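Local coordinates for protein L-lactate dehydrogenase (Trichomonas vaginalis, PDB 4UUL) that is an NAD-dependent lactate dehydrogenase of the LDH/MDH superfamily, interconverting pyruvate and L-lactate and probably also acting on the malate pair, at residues B[163-168]-B[222-227]; B[156-161]-B[184-189]; B[197-202]-B[206-211]; B[181-184]-B[190-193]. The protein carries 1 engineered substitution. All coordinates share one frame; numbering follows the deposited sequence.

Overall arrangement
Following the chain from the N terminus, helix 156-170 supplies the first half of two contacts. Interaction 2 opens at 156-161 and closes at 184-189, the loop after strand 177-183; interaction 1 opens at 163-168 and closes only at 222-227, on helix 214-236, so the two cross. Between those ends interaction 4 (181-184 with 190-193) and interaction 3 (197-202 with 206-211) form successive hairpins, both enclosed by interaction 1, and strands 177-183 and 198-201 are neighbours in one antiparallel sheet. Interactions 2 and 4 share Gly184, their centres about 6 Å apart. Together the four contacts tie two helices and this sheet into the C-terminal part of the dehydrogenase fold.

Interaction 1. Residues B[163-168]-B[222-227]; sequences YYEVAS and FKKIGH
Glu165 carries the whole first-segment side of this helix-helix contact, meeting Lys224 with its carboxylate and Ile225 with its CB. The nearest CA pair, Glu165 and Ile225, is 8.1 Å apart, so side chains bridge the space between helix 156-170 and helix 214-236. At the base of Glu165, CB lies 4.3 Å from Ile225 CD1, the tip of a buried side chain. Farther out, CG stands trans to the backbone N (chi1 165°) and the chain bends at chi2 (62°), which carries the carboxylate over to Lys224; the two side chains cross at about a right angle. Lys224 NZ donates to Glu165 OE2 at 2.7 Å, on the syn side of that oxygen and 24° out of the carboxylate plane. Glu165 OE1 stays 3.5 Å from Lys224 NZ, so the salt bridge rests on one oxygen. The methylene Lys224 CD also passes 3.3 Å from Glu165 OE2. One residue farther along, Val166 packs on Phe221, which belongs to the same partner helix. Two hydrogen-bond partners, Lys224 NZ and Tyr216 OH, hold Glu165 OE2, consistent with an ionised carboxylate that links the two helices beside the apolar contact of Glu165 CB with Ile225 CD1.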
# COMPACT_ATOMS: atom_id res chain seq x y z
N TYR B 163 8.64 -19.22 0.73
CA TYR B 163 9.06 -19.08 2.12
C TYR B 163 7.91 -19.25 3.11
O TYR B 163 8.06 -19.94 4.12
CB TYR B 163 9.75 -17.72 2.37
CG TYR B 163 11.26 -17.76 2.25
CD1 TYR B 163 12.08 -18.05 3.33
CD2 TYR B 163 11.89 -17.50 1.03
CE1 TYR B 163 13.45 -18.09 3.20
CE2 TYR B 163 13.27 -17.53 0.87
CZ TYR B 163 14.05 -17.81 1.99
OH TYR B 163 15.41 -17.86 1.88
N TYR B 164 6.79 -18.61 2.82
CA TYR B 164 5.70 -18.74 3.77
C TYR B 164 5.21 -20.18 3.84
O TYR B 164 4.95 -20.72 4.92
CB TYR B 164 4.60 -17.77 3.39
CG TYR B 164 3.66 -17.60 4.60
CD1 TYR B 164 2.62 -18.48 4.81
CD2 TYR B 164 3.85 -16.54 5.54
CE1 TYR B 164 1.76 -18.37 5.90
CE2 TYR B 164 3.00 -16.41 6.65
CZ TYR B 164 1.97 -17.31 6.82
OH TYR B 164 1.15 -17.15 7.89
N GLU B 165 5.13 -20.85 2.70
CA GLU B 165 4.63 -22.20 2.68
C GLU B 165 5.55 -23.11 3.49
O GLU B 165 5.10 -23.93 4.26
CB GLU B 165 4.48 -22.68 1.24
CG GLU B 165 4.32 -24.14 1.03
CD GLU B 165 3.04 -24.70 1.68
OE1 GLU B 165 2.09 -23.93 1.96
OE2 GLU B 165 2.98 -25.93 1.92
N VAL B 166 6.85 -23.00 3.27
CA VAL B 166 7.78 -23.89 3.93
C VAL B 166 7.85 -23.59 5.41
O VAL B 166 7.85 -24.51 6.23
CB VAL B 166 9.18 -23.82 3.28
CG1 VAL B 166 10.19 -24.57 4.13
CG2 VAL B 166 9.09 -24.37 1.86
N ALA B 167 7.87 -22.32 5.77
CA ALA B 167 7.91 -21.94 7.18
C ALA B 167 6.66 -22.48 7.88
O ALA B 167 6.74 -23.03 8.97
CB ALA B 167 7.99 -20.41 7.31
N SER B 168 5.51 -22.37 7.24
CA SER B 168 4.29 -22.87 7.86
C SER B 168 4.35 -24.39 8.00
O SER B 168 3.94 -24.92 9.01
CB SER B 168 3.02 -22.40 7.13
OG SER B 168 2.87 -22.93 5.82
N PHE B 222 5.42 -27.88 -5.06
CA PHE B 222 5.33 -27.09 -6.30
C PHE B 222 3.89 -26.93 -6.77
O PHE B 222 3.51 -25.90 -7.37
CB PHE B 222 6.18 -27.68 -7.44
CG PHE B 222 6.18 -26.85 -8.71
CD1 PHE B 222 6.84 -25.64 -8.75
CD2 PHE B 222 5.53 -27.29 -9.85
CE1 PHE B 222 6.86 -24.88 -9.91
CE2 PHE B 222 5.55 -26.53 -11.00
CZ PHE B 222 6.22 -25.32 -11.02
N LYS B 223 3.06 -27.92 -6.50
CA LYS B 223 1.66 -27.81 -6.85
C LYS B 223 1.01 -26.68 -6.08
O LYS B 223 0.22 -25.91 -6.64
CB LYS B 223 0.92 -29.11 -6.59
CG LYS B 223 1.25 -30.17 -7.63
CD LYS B 223 0.51 -31.44 -7.33
CE LYS B 223 0.84 -32.52 -8.33
NZ LYS B 223 0.15 -33.78 -7.95
N LYS B 224 1.32 -26.57 -4.79
CA LYS B 224 0.73 -25.51 -3.99
C LYS B 224 1.20 -24.16 -4.51
O LYS B 224 0.37 -23.26 -4.72
CB LYS B 224 1.14 -25.66 -2.53
CG LYS B 224 0.51 -26.87 -1.87
CD LYS B 224 1.03 -27.09 -0.46
CE LYS B 224 0.05 -26.66 0.60
NZ LYS B 224 0.52 -27.11 1.95
N ILE B 225 2.50 -24.02 -4.71
CA ILE B 225 3.11 -22.81 -5.30
C ILE B 225 2.60 -22.53 -6.73
O ILE B 225 2.36 -21.37 -7.09
CB ILE B 225 4.71 -22.95 -5.39
CG1 ILE B 225 5.33 -23.09 -4.02
CG2 ILE B 225 5.34 -21.79 -6.12
CD1 ILE B 225 4.89 -22.07 -3.03
N GLY B 226 2.48 -23.59 -7.53
CA GLY B 226 2.16 -23.45 -8.95
C GLY B 226 0.73 -23.03 -9.24
O GLY B 226 0.42 -22.56 -10.35
N HIS B 227 -0.14 -23.16 -8.24
CA HIS B 227 -1.55 -22.92 -8.41
C HIS B 227 -2.08 -21.83 -7.49
O HIS B 227 -3.28 -21.49 -7.48
CB HIS B 227 -2.30 -24.21 -8.16
CG HIS B 227 -2.12 -25.22 -9.25
ND1 HIS B 227 -1.17 -26.22 -9.19
CD2 HIS B 227 -2.75 -25.37 -10.44
CE1 HIS B 227 -1.23 -26.95 -10.29
NE2 HIS B 227 -2.19 -26.45 -11.06

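Interaction 2. Residues B[156-161]-B[184-189]; sequences MLDQNR and GNHGES
Asp158 and His186 form the closest backbone pair, with CA atoms 9.0 Å apart, and a single His-carboxylate hydrogen bond spans the gap. Residues 156-161 are the N-terminal start of helix 156-170, where Asn160 N bonds Met156 O and Arg161 N bonds Leu157 O; residues 184-189 lie in the loop that connects the two strands of a beta hairpin, 177-183 and 191-193. Asp158 directs its CB at the loop. The His186 side chain, with CG trans to the carbonyl carbon (chi1 -84°), extends from the loop to bring NE2 to the carboxylate.

His186 NE2 donates to Asp158 OD1 at 2.6 Å, with 161° at the hydrogen. The acceptor lies in the plane of the imidazole, at the ring edge, yet the nitrogen sits above the carboxylate plane, and the two planes are 43° apart. The bond is therefore regular for the ring and tilted for the acid.

His186 is the predicted proton acceptor of the active site. An aspartate-bonded histidine is the textbook active-site pairing of the LDH/MDH family, and Asp158 with His186 is consistent with it. Its other nitrogen, His186 ND1, is hydrogen-bonded to Asp132, a residue that contacts NADH in another structure of this protein, so both ring nitrogens are engaged and the rotation of the ring is fixed. The loop is held in place by Asn185 and Ser189, whose side chains both hydrogen-bond Asp319 of helix 307-337.

Asp158 OD2, the oxygen that does not receive this bond, lies 3.8 Å from both His186 NE2 and His186 CD2.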
# COMPACT_ATOMS: atom_id res chain seq x y z
N MET B 156 10.51 -12.52 -7.18
CA MET B 156 10.38 -12.52 -5.71
C MET B 156 8.98 -12.85 -5.16
O MET B 156 8.88 -13.26 -4.02
CB MET B 156 10.84 -11.18 -5.09
CG MET B 156 12.34 -11.16 -4.84
SD MET B 156 12.95 -12.39 -3.70
CE MET B 156 11.96 -11.97 -2.26
N LEU B 157 7.92 -12.67 -5.95
CA LEU B 157 6.63 -13.10 -5.48
C LEU B 157 6.63 -14.60 -5.23
O LEU B 157 6.11 -15.08 -4.21
CB LEU B 157 5.51 -12.73 -6.45
CG LEU B 157 4.09 -13.18 -6.13
CD1 LEU B 157 3.65 -12.71 -4.72
CD2 LEU B 157 3.14 -12.74 -7.19
N ASP B 158 7.18 -15.35 -6.18
CA ASP B 158 7.23 -16.79 -6.01
C ASP B 158 8.15 -17.21 -4.86
O ASP B 158 7.83 -18.15 -4.11
CB ASP B 158 7.70 -17.43 -7.30
CG ASP B 158 6.95 -16.89 -8.46
OD1 ASP B 158 7.30 -15.78 -9.01
OD2 ASP B 158 6.01 -17.62 -8.83
N GLN B 159 9.26 -16.50 -4.70
CA GLN B 159 10.12 -16.78 -3.56
C GLN B 159 9.38 -16.54 -2.24
O GLN B 159 9.46 -17.36 -1.33
CB GLN B 159 11.41 -15.94 -3.61
CG GLN B 159 12.26 -16.20 -2.40
CD GLN B 159 13.63 -15.57 -2.45
OE1 GLN B 159 14.35 -15.78 -3.42
NE2 GLN B 159 14.05 -14.91 -1.40
N ASN B 160 8.70 -15.42 -2.12
CA ASN B 160 7.96 -15.09 -0.91
C ASN B 160 6.89 -16.13 -0.64
O ASN B 160 6.71 -16.55 0.52
CB ASN B 160 7.40 -13.66 -0.95
CG ASN B 160 8.49 -12.63 -0.79
OD1 ASN B 160 9.53 -12.88 -0.19
ND2 ASN B 160 8.22 -11.44 -1.27
N ARG B 161 6.16 -16.54 -1.67
CA ARG B 161 5.18 -17.59 -1.52
C ARG B 161 5.81 -18.85 -0.96
O ARG B 161 5.24 -19.54 -0.09
CB ARG B 161 4.48 -17.94 -2.82
CG ARG B 161 3.50 -16.92 -3.26
CD ARG B 161 3.00 -17.16 -4.64
NE ARG B 161 1.92 -16.27 -5.01
CZ ARG B 161 1.54 -16.02 -6.24
NH1 ARG B 161 2.25 -16.53 -7.27
NH2 ARG B 161 0.53 -15.21 -6.41
N GLY B 184 15.08 -19.94 -13.00
CA GLY B 184 14.64 -20.16 -14.36
C GLY B 184 13.53 -19.26 -14.79
O GLY B 184 13.54 -18.04 -14.55
N ASN B 185 12.57 -19.86 -15.48
CA ASN B 185 11.40 -19.16 -16.05
C ASN B 185 10.28 -19.10 -15.03
O ASN B 185 10.20 -19.85 -14.14
CB ASN B 185 10.92 -19.91 -17.28
CG ASN B 185 10.08 -19.07 -18.22
OD1 ASN B 185 9.88 -17.86 -17.97
ND2 ASN B 185 9.53 -19.70 -19.27
N HIS B 186 9.31 -18.25 -15.30
CA HIS B 186 7.88 -18.47 -14.81
C HIS B 186 7.19 -19.52 -15.59
O HIS B 186 7.75 -20.07 -16.55
CB HIS B 186 7.11 -17.20 -14.87
CG HIS B 186 7.38 -16.39 -13.64
ND1 HIS B 186 8.01 -15.18 -13.66
CD2 HIS B 186 7.15 -16.66 -12.33
CE1 HIS B 186 8.08 -14.69 -12.44
NE2 HIS B 186 7.66 -15.62 -11.60
N GLY B 187 5.98 -19.83 -15.24
CA GLY B 187 5.20 -20.85 -15.91
C GLY B 187 5.55 -22.16 -15.34
O GLY B 187 6.20 -22.29 -14.27
N GLU B 188 5.14 -23.16 -16.11
CA GLU B 188 5.24 -24.53 -15.76
C GLU B 188 6.65 -24.95 -15.45
O GLU B 188 6.80 -25.85 -14.67
CB GLU B 188 4.63 -25.40 -16.88
CG GLU B 188 3.12 -25.25 -17.04
CD GLU B 188 2.53 -26.16 -18.10
OE1 GLU B 188 3.29 -26.92 -18.73
OE2 GLU B 188 1.30 -26.10 -18.30
N SER B 189 7.67 -24.34 -16.06
CA SER B 189 9.01 -24.83 -15.88
C SER B 189 9.77 -24.24 -14.70
O SER B 189 10.90 -24.59 -14.44
CB SER B 189 9.86 -24.66 -17.15
OG SER B 189 10.24 -23.34 -17.34

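Interaction 3. Residues B[197-202]-B[206-211]; sequences ATFTKE and QKVVDV
Phe199 and Gln206 pair across a beta hairpin, each bonding the other through its backbone: Phe199 N reaches Gln206 O at 2.9 Å and Gln206 N reaches Phe199 O at 3.0 Å. Thr198 and Lys207 form the adjacent non-hydrogen-bonded antiparallel pair, with CA atoms 4.3 Å apart, and their side chains leave from the other face of the sheet. Where strand 204-207 gives way to the weakly bonded helical turn 208-211, Val208 N donates to Ala197 O from 40° above the carbonyl plane.

On the Phe199 face the ring runs alongside the Gln206 side chain, and Phe199 CE1 is 3.9 Å from Gln206 CB. Its position follows from chi1 (73°), which tucks CG between the backbone N and the carbonyl carbon. Val211 CG2 meets the edge of the ring in its plane, 3.7 Å from Phe199 CE1, while Val208 CG2 comes up obliquely to Phe199 CD1 and also touches Ala197 CB.

Farther out, strand 198-201 also pairs with strand 177-183, and 204-207 is the outermost strand of this sheet within the chain. Leu170 of helix 156-170 packs against both Phe199 and Val208. Water 1 donates to Ala197 O at 2.7 Å and accepts from Val209 N at 3.0 Å.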
# COMPACT_ATOMS: atom_id res chain seq x y z
N ALA B 197 17.97 -25.45 1.08
CA ALA B 197 17.37 -24.70 2.16
C ALA B 197 17.63 -25.31 3.54
O ALA B 197 17.67 -26.54 3.72
CB ALA B 197 15.88 -24.59 1.94
N THR B 198 17.81 -24.42 4.50
CA THR B 198 17.97 -24.82 5.89
C THR B 198 16.95 -24.08 6.75
O THR B 198 16.33 -23.11 6.31
CB THR B 198 19.37 -24.52 6.44
OG1 THR B 198 19.72 -23.15 6.19
CG2 THR B 198 20.42 -25.45 5.80
N PHE B 199 16.72 -24.61 7.95
CA PHE B 199 15.84 -23.94 8.89
C PHE B 199 16.35 -24.19 10.30
O PHE B 199 16.99 -25.20 10.57
CB PHE B 199 14.40 -24.41 8.72
CG PHE B 199 14.12 -25.80 9.23
CD1 PHE B 199 14.54 -26.93 8.55
CD2 PHE B 199 13.44 -25.96 10.43
CE1 PHE B 199 14.30 -28.19 9.06
CE2 PHE B 199 13.19 -27.23 10.93
CZ PHE B 199 13.60 -28.33 10.23
N THR B 200 16.02 -23.26 11.19
CA THR B 200 16.40 -23.32 12.57
C THR B 200 15.13 -23.47 13.38
O THR B 200 14.21 -22.66 13.28
CB THR B 200 17.10 -22.01 13.01
OG1 THR B 200 18.25 -21.78 12.19
CG2 THR B 200 17.49 -22.07 14.49
N LYS B 201 15.10 -24.47 14.25
CA LYS B 201 13.96 -24.70 15.11
C LYS B 201 14.55 -25.17 16.42
O LYS B 201 15.28 -26.16 16.49
CB LYS B 201 13.03 -25.75 14.52
CG LYS B 201 11.66 -25.78 15.13
CD LYS B 201 10.75 -26.83 14.48
CE LYS B 201 9.32 -26.67 14.98
NZ LYS B 201 8.36 -27.61 14.33
N GLU B 202 14.24 -24.42 17.49
CA GLU B 202 14.67 -24.80 18.81
C GLU B 202 16.18 -25.00 18.86
O GLU B 202 16.67 -25.91 19.50
CB GLU B 202 13.89 -26.04 19.29
CG GLU B 202 12.40 -25.71 19.45
CD GLU B 202 11.49 -26.90 19.44
OE1 GLU B 202 11.89 -27.96 19.99
OE2 GLU B 202 10.35 -26.78 18.92
N GLN B 206 18.84 -27.58 10.49
CA GLN B 206 18.79 -28.75 9.61
C GLN B 206 18.44 -28.35 8.18
O GLN B 206 17.95 -27.27 7.94
CB GLN B 206 17.72 -29.75 10.04
CG GLN B 206 17.85 -30.26 11.46
CD GLN B 206 16.87 -31.37 11.73
OE1 GLN B 206 15.79 -31.14 12.27
NE2 GLN B 206 17.23 -32.59 11.32
N LYS B 207 18.69 -29.25 7.24
CA LYS B 207 18.25 -29.07 5.87
C LYS B 207 16.78 -29.41 5.75
O LYS B 207 16.29 -30.42 6.26
CB LYS B 207 19.04 -29.95 4.90
CG LYS B 207 20.44 -29.45 4.62
CD LYS B 207 21.17 -30.41 3.68
CE LYS B 207 20.71 -30.31 2.27
NZ LYS B 207 21.10 -29.00 1.76
N VAL B 208 16.05 -28.54 5.05
CA VAL B 208 14.65 -28.75 4.85
C VAL B 208 14.37 -30.11 4.23
O VAL B 208 13.48 -30.82 4.67
CB VAL B 208 14.06 -27.61 4.00
CG1 VAL B 208 12.61 -27.89 3.57
CG2 VAL B 208 14.15 -26.28 4.76
N VAL B 209 15.14 -30.51 3.22
CA VAL B 209 14.82 -31.77 2.52
C VAL B 209 15.19 -33.01 3.36
O VAL B 209 14.79 -34.13 3.03
CB VAL B 209 15.52 -31.90 1.16
CG1 VAL B 209 14.99 -30.83 0.21
CG2 VAL B 209 17.04 -31.85 1.33
N ASP B 210 15.91 -32.82 4.46
CA ASP B 210 16.25 -33.92 5.36
C ASP B 210 15.15 -34.16 6.38
O ASP B 210 15.17 -35.17 7.07
CB ASP B 210 17.55 -33.65 6.10
CG ASP B 210 18.77 -33.73 5.20
OD1 ASP B 210 18.66 -34.22 4.06
OD2 ASP B 210 19.85 -33.30 5.66
N VAL B 211 14.23 -33.21 6.50
CA VAL B 211 13.15 -33.28 7.47
C VAL B 211 11.81 -33.51 6.80
O VAL B 211 11.05 -34.32 7.25
CB VAL B 211 13.13 -32.02 8.34
CG1 VAL B 211 11.92 -32.03 9.26
CG2 VAL B 211 14.41 -31.93 9.16
O HOH W 1 17.18 -28.62 2.05

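Interaction 4. Residues B[181-184]-B[190-193]; sequences IVWG and MVAD
Ile181 faces Asp193 and Trp183 faces Val191 as hydrogen-bonded antiparallel pairs, the short strand axes running at 157° to each other with a closest approach of 4.8 Å. Each pair is closed by two backbone bonds: Trp183 N to Val191 O is the shortest of the four, at 2.8 Å, and Ile181 N to Asp193 O the longest, at 3.3 Å. Between them sits the non-hydrogen-bonded pair Val182 and Ala192.

Trp183 and Asp193 project from the same face and run alongside each other. The indole Trp183 NE1 donates to Asp193 OD2 at 2.9 Å, with 159° at the hydrogen; the carboxylate oxygen lies close to the ring plane and is met on its anti side. Asp193 CG, trans to the backbone N (chi1 178°), places the acid at this edge of the indole, where Asp193 CB also sits in plane, 3.5 Å from Trp183 CD1. One face of the indole is covered toward its rim by Ile181 CG2, 3.5 Å above the plane, and Trp183 CB packs on Val191 CB. Asp193 OD1 bonds Thr195 and OD2 also accepts from Gln196, so both acid oxygens of this buried residue have partners.

On the face that carries Val182 and Ala192, Val182 CG1 rests 3.6 Å from Met190 CG in one of the two conformers of Met190. Met190 and Ala192 in turn pack against helix 214-236, whereas Trp183 and Val191 meet helix 307-337. The arrangement is a beta hairpin, at the edge of the four-stranded antiparallel sheet within this chain, whose connecting loop carries the predicted catalytic His186 of the LDH/MDH fold.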
# COMPACT_ATOMS: atom_id res chain seq x y z
N ILE B 181 15.24 -20.95 -3.24
CA ILE B 181 15.54 -20.24 -4.47
C ILE B 181 14.50 -20.60 -5.52
O ILE B 181 14.10 -21.76 -5.63
CB ILE B 181 16.92 -20.66 -5.02
CG1 ILE B 181 18.00 -20.51 -3.94
CG2 ILE B 181 17.24 -19.89 -6.30
CD1 ILE B 181 19.27 -21.23 -4.32
N VAL B 182 14.11 -19.61 -6.32
CA VAL B 182 13.28 -19.85 -7.49
C VAL B 182 14.17 -19.62 -8.72
O VAL B 182 14.73 -18.53 -8.87
CB VAL B 182 12.06 -18.90 -7.50
CG1 VAL B 182 11.43 -18.99 -8.78
CG2 VAL B 182 11.16 -19.28 -6.35
N TRP B 183 14.37 -20.66 -9.52
CA TRP B 183 15.28 -20.56 -10.66
C TRP B 183 14.50 -20.58 -11.99
O TRP B 183 13.47 -21.26 -12.10
CB TRP B 183 16.24 -21.75 -10.73
CG TRP B 183 17.08 -22.12 -9.56
CD1 TRP B 183 16.69 -22.80 -8.45
CD2 TRP B 183 18.50 -21.95 -9.46
NE1 TRP B 183 17.78 -23.07 -7.65
CE2 TRP B 183 18.91 -22.56 -8.25
CE3 TRP B 183 19.47 -21.33 -10.27
CZ2 TRP B 183 20.24 -22.58 -7.85
CZ3 TRP B 183 20.80 -21.41 -9.88
CH2 TRP B 183 21.16 -22.01 -8.69
N GLY B 184 15.08 -19.94 -13.00
CA GLY B 184 14.64 -20.16 -14.36
C GLY B 184 13.53 -19.26 -14.79
O GLY B 184 13.54 -18.04 -14.55
N MET B 190 9.18 -23.28 -13.97
CA MET B 190 9.86 -22.63 -12.86
C MET B 190 10.34 -23.69 -11.88
O MET B 190 9.66 -24.67 -11.59
CB MET B 190 8.89 -21.76 -12.13
CG MET B 190 9.47 -20.78 -11.16
SD MET B 190 8.23 -19.72 -10.38
CE MET B 190 7.24 -20.91 -9.48
N VAL B 191 11.53 -23.46 -11.32
CA VAL B 191 12.13 -24.40 -10.39
C VAL B 191 12.06 -23.81 -8.97
O VAL B 191 12.81 -22.87 -8.65
CB VAL B 191 13.60 -24.69 -10.76
CG1 VAL B 191 14.08 -25.81 -9.85
CG2 VAL B 191 13.74 -25.07 -12.22
N ALA B 192 11.17 -24.34 -8.14
CA ALA B 192 11.08 -23.92 -6.73
C ALA B 192 11.98 -24.91 -5.96
O ALA B 192 11.59 -26.04 -5.63
CB ALA B 192 9.63 -23.95 -6.26
N ASP B 193 13.20 -24.48 -5.73
CA ASP B 193 14.27 -25.33 -5.22
C ASP B 193 14.38 -25.23 -3.70
O ASP B 193 14.62 -24.14 -3.15
CB ASP B 193 15.56 -24.85 -5.85
CG ASP B 193 16.81 -25.60 -5.37
OD1 ASP B 193 16.70 -26.75 -4.92
OD2 ASP B 193 17.91 -25.00 -5.50